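Local atomic coordinates of glucanase (Klebsiella pneumoniae, PDB entry 5GY3), a protein that probably hydrolyses internal beta-1,4-glucosidic linkages in cellulose, lichenin and cereal beta-D-glucans, as a family 8 glycoside hydrolase. Residues R274-G279 with W303-D308. Residues are numbered along the deposited sequence; the frame is centred on the assembly and turned at random.
Sequences RDLTLG and WLAKQD
Leu276 reaches across to helix 293-307 with both of its methyl groups, dividing them between two consecutive residues. CD1 lies 3.5 Å from Lys306 CG, while CD2 meets Ala305 CB at 4.0 Å. The leucine CG, anti to the backbone N (chi1 180°), is carried out toward that helix, and chi2 (63°) sets CD1 at Lys306 and CD2 at Ala305. Lys306 passes Leu276 in the opposite direction and touches it with the aliphatic base of its chain; a bend further out brings Lys306 NZ to 3.3 Å from Trp303 CZ3, at the indole of its own helix. The contact joins the C-terminal ends of the last two helices of the chain, 268-278 and 293-307, within the (alpha/alpha)6 barrel of family 8 glycoside hydrolases. Helix 220-228 adds to the same apolar patch, with Leu223 against Leu276 and Trp227 against Ala305. Helix 268-278 closes in a Schellman motif at Gly279, which takes positive phi and whose N bonds to Leu276 O at 3.2 Å. Arg274 NH2 donates a bent, salt-bridging hydrogen bond to Asp275 OD1 (2.9 Å), nearly along the carboxylate C-O axis but with OD1 21° out of the guanidinium plane. Asp275 OD2 also pairs with Arg247, and Arg274 NH2 with Glu280.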
# COMPACT_ATOMS: atom_id res chain seq x y z
N ARG A 274 -13.63 3.01 -5.07
CA ARG A 274 -14.40 3.17 -6.30
C ARG A 274 -14.83 4.63 -6.49
O ARG A 274 -14.68 5.19 -7.58
CB ARG A 274 -15.61 2.23 -6.30
CG ARG A 274 -16.52 2.32 -7.53
CD ARG A 274 -17.62 3.33 -7.28
NE ARG A 274 -18.58 3.41 -8.37
CZ ARG A 274 -19.33 4.47 -8.59
NH1 ARG A 274 -20.20 4.49 -9.60
NH2 ARG A 274 -19.20 5.53 -7.80
N ASP A 275 -15.38 5.24 -5.43
CA ASP A 275 -15.82 6.63 -5.52
C ASP A 275 -14.66 7.56 -5.83
O ASP A 275 -14.78 8.48 -6.66
CB ASP A 275 -16.49 7.08 -4.21
CG ASP A 275 -17.89 6.50 -4.01
OD1 ASP A 275 -18.49 6.00 -4.98
OD2 ASP A 275 -18.39 6.57 -2.87
N LEU A 276 -13.51 7.33 -5.18
CA LEU A 276 -12.32 8.13 -5.49
C LEU A 276 -11.92 7.97 -6.94
O LEU A 276 -11.60 8.96 -7.62
CB LEU A 276 -11.17 7.73 -4.56
CG LEU A 276 -9.84 8.46 -4.75
CD1 LEU A 276 -9.98 9.96 -4.46
CD2 LEU A 276 -8.75 7.86 -3.89
N THR A 277 -11.93 6.73 -7.45
CA THR A 277 -11.47 6.48 -8.81
C THR A 277 -12.33 7.21 -9.83
O THR A 277 -11.82 7.73 -10.83
CB THR A 277 -11.45 4.98 -9.09
OG1 THR A 277 -10.56 4.36 -8.16
CG2 THR A 277 -10.99 4.68 -10.52
N LEU A 278 -13.64 7.24 -9.61
CA LEU A 278 -14.56 7.86 -10.55
C LEU A 278 -14.79 9.34 -10.26
O LEU A 278 -15.52 9.99 -11.01
CB LEU A 278 -15.90 7.11 -10.54
CG LEU A 278 -15.88 5.66 -11.04
CD1 LEU A 278 -17.29 5.10 -11.25
CD2 LEU A 278 -15.05 5.54 -12.32
N GLY A 279 -14.16 9.88 -9.22
CA GLY A 279 -14.38 11.27 -8.90
C GLY A 279 -15.76 11.57 -8.35
O GLY A 279 -16.19 12.73 -8.39
N TRP A 303 -9.88 9.40 2.00
CA TRP A 303 -10.09 10.78 2.42
C TRP A 303 -8.78 11.56 2.40
O TRP A 303 -8.73 12.69 1.90
CB TRP A 303 -10.72 10.81 3.81
CG TRP A 303 -11.03 12.19 4.30
CD1 TRP A 303 -10.44 12.84 5.35
CD2 TRP A 303 -11.98 13.11 3.74
NE1 TRP A 303 -10.98 14.10 5.49
CE2 TRP A 303 -11.93 14.29 4.51
CE3 TRP A 303 -12.87 13.04 2.66
CZ2 TRP A 303 -12.74 15.39 4.24
CZ3 TRP A 303 -13.68 14.14 2.40
CH2 TRP A 303 -13.60 15.30 3.19
N LEU A 304 -7.70 10.96 2.93
CA LEU A 304 -6.39 11.59 2.90
C LEU A 304 -5.91 11.84 1.48
O LEU A 304 -5.35 12.90 1.18
CB LEU A 304 -5.38 10.71 3.64
CG LEU A 304 -3.98 11.28 3.80
CD1 LEU A 304 -4.05 12.69 4.38
CD2 LEU A 304 -3.19 10.37 4.69
N ALA A 305 -6.11 10.86 0.59
CA ALA A 305 -5.74 11.05 -0.81
C ALA A 305 -6.47 12.25 -1.41
O ALA A 305 -5.87 13.05 -2.14
CB ALA A 305 -6.04 9.77 -1.60
N LYS A 306 -7.76 12.40 -1.10
CA LYS A 306 -8.49 13.57 -1.56
C LYS A 306 -7.91 14.84 -0.98
O LYS A 306 -7.70 15.82 -1.70
CB LYS A 306 -9.97 13.43 -1.21
CG LYS A 306 -10.67 12.33 -1.97
CD LYS A 306 -12.00 11.93 -1.32
CE LYS A 306 -13.06 12.97 -1.58
NZ LYS A 306 -14.20 12.83 -0.63
N GLN A 307 -7.62 14.84 0.33
CA GLN A 307 -7.08 16.05 0.96
C GLN A 307 -5.76 16.45 0.35
O GLN A 307 -5.48 17.65 0.18
CB GLN A 307 -6.92 15.84 2.47
CG GLN A 307 -8.21 15.54 3.23
CD GLN A 307 -9.45 16.12 2.56
OE1 GLN A 307 -10.32 15.37 2.10
NE2 GLN A 307 -9.55 17.44 2.52
N ASP A 308 -4.91 15.48 0.01
CA ASP A 308 -3.60 15.81 -0.52
C ASP A 308 -3.66 16.39 -1.94
O ASP A 308 -2.61 16.76 -2.48
CB ASP A 308 -2.69 14.58 -0.50
CG ASP A 308 -2.11 14.30 0.89
OD1 ASP A 308 -2.27 15.15 1.79
OD2 ASP A 308 -1.49 13.24 1.07